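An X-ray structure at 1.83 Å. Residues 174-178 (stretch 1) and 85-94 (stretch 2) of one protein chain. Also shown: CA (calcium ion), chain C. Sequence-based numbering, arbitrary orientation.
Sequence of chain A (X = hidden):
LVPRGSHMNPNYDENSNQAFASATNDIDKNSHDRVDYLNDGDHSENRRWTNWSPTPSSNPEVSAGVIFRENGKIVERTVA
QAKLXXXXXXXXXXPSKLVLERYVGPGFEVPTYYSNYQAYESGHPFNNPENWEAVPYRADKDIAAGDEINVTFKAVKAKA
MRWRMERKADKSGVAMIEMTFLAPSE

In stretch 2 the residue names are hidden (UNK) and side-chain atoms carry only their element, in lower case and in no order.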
# COMPACT_ATOMS: atom_id res chain seq x y z
N VAL A 174 -7.75 -4.82 -5.80
CA VAL A 174 -6.65 -5.50 -5.10
C VAL A 174 -7.03 -5.61 -3.64
O VAL A 174 -7.69 -4.71 -3.07
CB VAL A 174 -5.31 -4.73 -5.28
CG1 VAL A 174 -4.12 -5.43 -4.55
CG2 VAL A 174 -5.00 -4.56 -6.75
N ALA A 175 -6.61 -6.71 -3.00
CA ALA A 175 -6.85 -6.91 -1.59
C ALA A 175 -5.59 -7.34 -0.84
O ALA A 175 -4.79 -8.15 -1.35
CB ALA A 175 -7.96 -7.94 -1.37
N MET A 176 -5.37 -6.74 0.32
CA MET A 176 -4.20 -7.03 1.14
C MET A 176 -4.53 -7.11 2.59
O MET A 176 -5.35 -6.33 3.12
CB MET A 176 -3.08 -5.98 0.98
CG MET A 176 -2.60 -5.71 -0.41
SD MET A 176 -1.15 -4.62 -0.50
CE MET A 176 0.13 -5.66 0.12
N ILE A 177 -3.82 -8.02 3.25
CA ILE A 177 -3.96 -8.22 4.68
C ILE A 177 -2.85 -7.55 5.47
O ILE A 177 -3.05 -7.18 6.61
CB ILE A 177 -4.02 -9.74 4.98
CG1 ILE A 177 -5.35 -10.28 4.47
CG2 ILE A 177 -3.85 -10.05 6.45
CD1 ILE A 177 -5.30 -11.78 4.23
N GLU A 178 -1.66 -7.46 4.88
CA GLU A 178 -0.55 -6.82 5.53
C GLU A 178 0.47 -6.32 4.52
O GLU A 178 0.69 -6.92 3.47
CB GLU A 178 0.11 -7.75 6.57
CG GLU A 178 1.03 -7.04 7.56
CD GLU A 178 0.32 -6.30 8.68
OE1 GLU A 178 -0.94 -6.37 8.79
OE2 GLU A 178 1.02 -5.65 9.49
N UNK A 85 1.17 -9.45 2.08
CA UNK A 85 0.18 -10.52 2.26
C UNK A 85 -1.09 -10.14 1.52
O UNK A 85 -1.82 -9.23 1.95
c UNK A 85 -0.14 -10.68 3.74
c UNK A 85 -1.05 -12.52 5.32
c UNK A 85 -0.82 -11.96 4.11
n UNK A 85 -1.35 -12.84 3.19
c UNK A 85 -1.86 -13.89 3.81
n UNK A 85 -1.69 -13.72 5.11
N UNK A 86 -1.36 -10.81 0.41
CA UNK A 86 -2.53 -10.53 -0.40
C UNK A 86 -3.69 -11.43 -0.03
O UNK A 86 -3.50 -12.53 0.51
c UNK A 86 -0.73 -7.42 -3.03
c UNK A 86 0.56 -7.80 -3.33
c UNK A 86 -2.20 -10.69 -1.88
c UNK A 86 0.09 -10.02 -2.66
c UNK A 86 -1.61 -8.37 -2.59
c UNK A 86 -1.21 -9.68 -2.38
c UNK A 86 0.97 -9.09 -3.13
N UNK A 87 -4.89 -10.96 -0.39
CA UNK A 87 -6.12 -11.68 -0.13
C UNK A 87 -6.85 -11.80 -1.44
O UNK A 87 -6.63 -11.01 -2.34
c UNK A 87 -8.40 -11.43 1.00
c UNK A 87 -8.66 -12.45 1.88
c UNK A 87 -10.75 -11.28 0.52
c UNK A 87 -6.99 -10.90 0.84
c UNK A 87 -11.00 -12.33 1.38
c UNK A 87 -9.95 -12.92 2.06
c UNK A 87 -9.46 -10.84 0.32
N UNK A 88 -7.71 -12.82 -1.55
CA UNK A 88 -8.59 -12.92 -2.71
C UNK A 88 -9.95 -13.44 -2.31
O UNK A 88 -10.07 -14.22 -1.39
c UNK A 88 -7.97 -13.84 -3.75
N UNK A 89 -10.95 -13.02 -3.08
CA UNK A 89 -12.32 -13.50 -2.97
C UNK A 89 -12.97 -13.22 -4.32
O UNK A 89 -12.26 -13.05 -5.33
c UNK A 89 -13.05 -12.87 -1.78
o UNK A 89 -13.95 -10.82 -1.02
o UNK A 89 -12.86 -10.78 -2.95
c UNK A 89 -13.29 -11.38 -1.94
N UNK A 90 -14.31 -13.16 -4.38
CA UNK A 90 -14.97 -13.00 -5.70
C UNK A 90 -14.60 -11.70 -6.40
O UNK A 90 -14.45 -11.70 -7.61
c UNK A 90 -16.50 -13.08 -5.59
o UNK A 90 -16.95 -12.15 -4.63
N UNK A 91 -14.39 -10.63 -5.64
CA UNK A 91 -14.16 -9.32 -6.21
C UNK A 91 -12.70 -8.89 -6.29
O UNK A 91 -12.35 -7.95 -7.05
N UNK A 92 -11.84 -9.54 -5.49
CA UNK A 92 -10.49 -9.05 -5.27
C UNK A 92 -9.43 -10.12 -5.39
O UNK A 92 -9.75 -11.33 -5.37
c UNK A 92 -10.36 -8.37 -3.91
c UNK A 92 -11.32 -7.17 -3.80
o UNK A 92 -10.58 -9.30 -2.85
N UNK A 93 -8.17 -9.68 -5.53
CA UNK A 93 -7.05 -10.57 -5.64
C UNK A 93 -5.75 -9.82 -5.42
O UNK A 93 -5.75 -8.57 -5.29
o UNK A 93 -6.32 -13.23 -8.11
c UNK A 93 -6.23 -12.57 -7.08
c UNK A 93 -7.03 -11.24 -7.02
o UNK A 93 -5.55 -12.97 -6.12
N UNK A 94 -4.66 -10.59 -5.40
CA UNK A 94 -3.33 -10.06 -5.63
C UNK A 94 -3.34 -9.32 -6.99
O UNK A 94 -4.20 -9.58 -7.83
c UNK A 94 -2.29 -11.18 -5.67
CA CA C . -3.15 -6.67 8.85
O HOH W 1 -5.31 -7.50 9.01

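Position 85 carries one carbon and then a five-membered ring of three carbons and two nitrogens. Its backbone is held twice: N donates to Glu178 O at 2.9 Å, and O accepts from Ile177 N at 2.7 Å and, weakly, from Glu178 N at 3.4 Å. One carbonyl serving two successive amides marks a beta bulge. The ring lies under Ile177, whose CD1 sits 4.1 Å from the ring centroid, over the face. Only histidine has such a ring, so this is His85.

Position 86 has one carbon and a six-carbon ring without a hydroxyl. It pairs with Met176 as an antiparallel non-hydrogen-bonded pair, CA to CA 4.2 Å, and both side chains take the same face of the sheet. There one ring carbon is 3.6 Å from Met176 CG, and another is 4.2 Å from Val174 CG1. The ring edge meets Ala175 O. This is phenylalanine, and the two carbons are CD1 and CE1 of Phe86.

Position 87 repeats the pattern of one carbon and six ring carbons. Its N donates to Ala175 O at 3.0 Å. Its CB lies 3.9 Å from Ile177 CD1, and a carbon at the ring edge lies 3.7 Å from Ala175 CB. It is phenylalanine again, and that carbon is Phe87 CD2.

Position 88, with a single carbon, points away and makes no contact with stretch 1; it is alanine. Position 89 has two carbons, the second bearing two oxygens, and stays off stretch 1: aspartate. Asp89 organizes its own loop. Position 90, one carbon and one oxygen, is serine, exposed. Position 91 has no side-chain atoms and is glycine; Gly91 N donates to Asp89 OD1 at 3.1 Å.

At position 92 one carbon carries an oxygen and a carbon, and the oxygen lies 3.3 Å from Ala175 CB; this is threonine. Thr92 OG1 also donates to Asp89 OD1 at 2.7 Å.

Position 93 shows two carbons with two terminal oxygens. The side chain points away from stretch 1, but the backbone O accepts from Ala175 N at 3.1 Å. This is Asp93. Position 94, a single carbon, is alanine; Ala94 N donates to Asp93 OD1 at 2.6 Å.

The contact works by backbone pairing from two segments. Residues 85 to 87 run antiparallel to stretch 1, while Asp93 makes a parallel bridge to Val174, so Ala175 is bonded through N to one segment and through O to the other. Its small side chain touches both Thr92 OG1 and the edge of the Phe87 ring. At the bulge the chain turns a corner, and Ile177 O and Glu178 OE1 bind the calcium ion CA at 2.3 and 2.2 Å, so the residues that pair with His85 also bind the metal.

Stretch 2, residues 85-94: HFFADSGTDA
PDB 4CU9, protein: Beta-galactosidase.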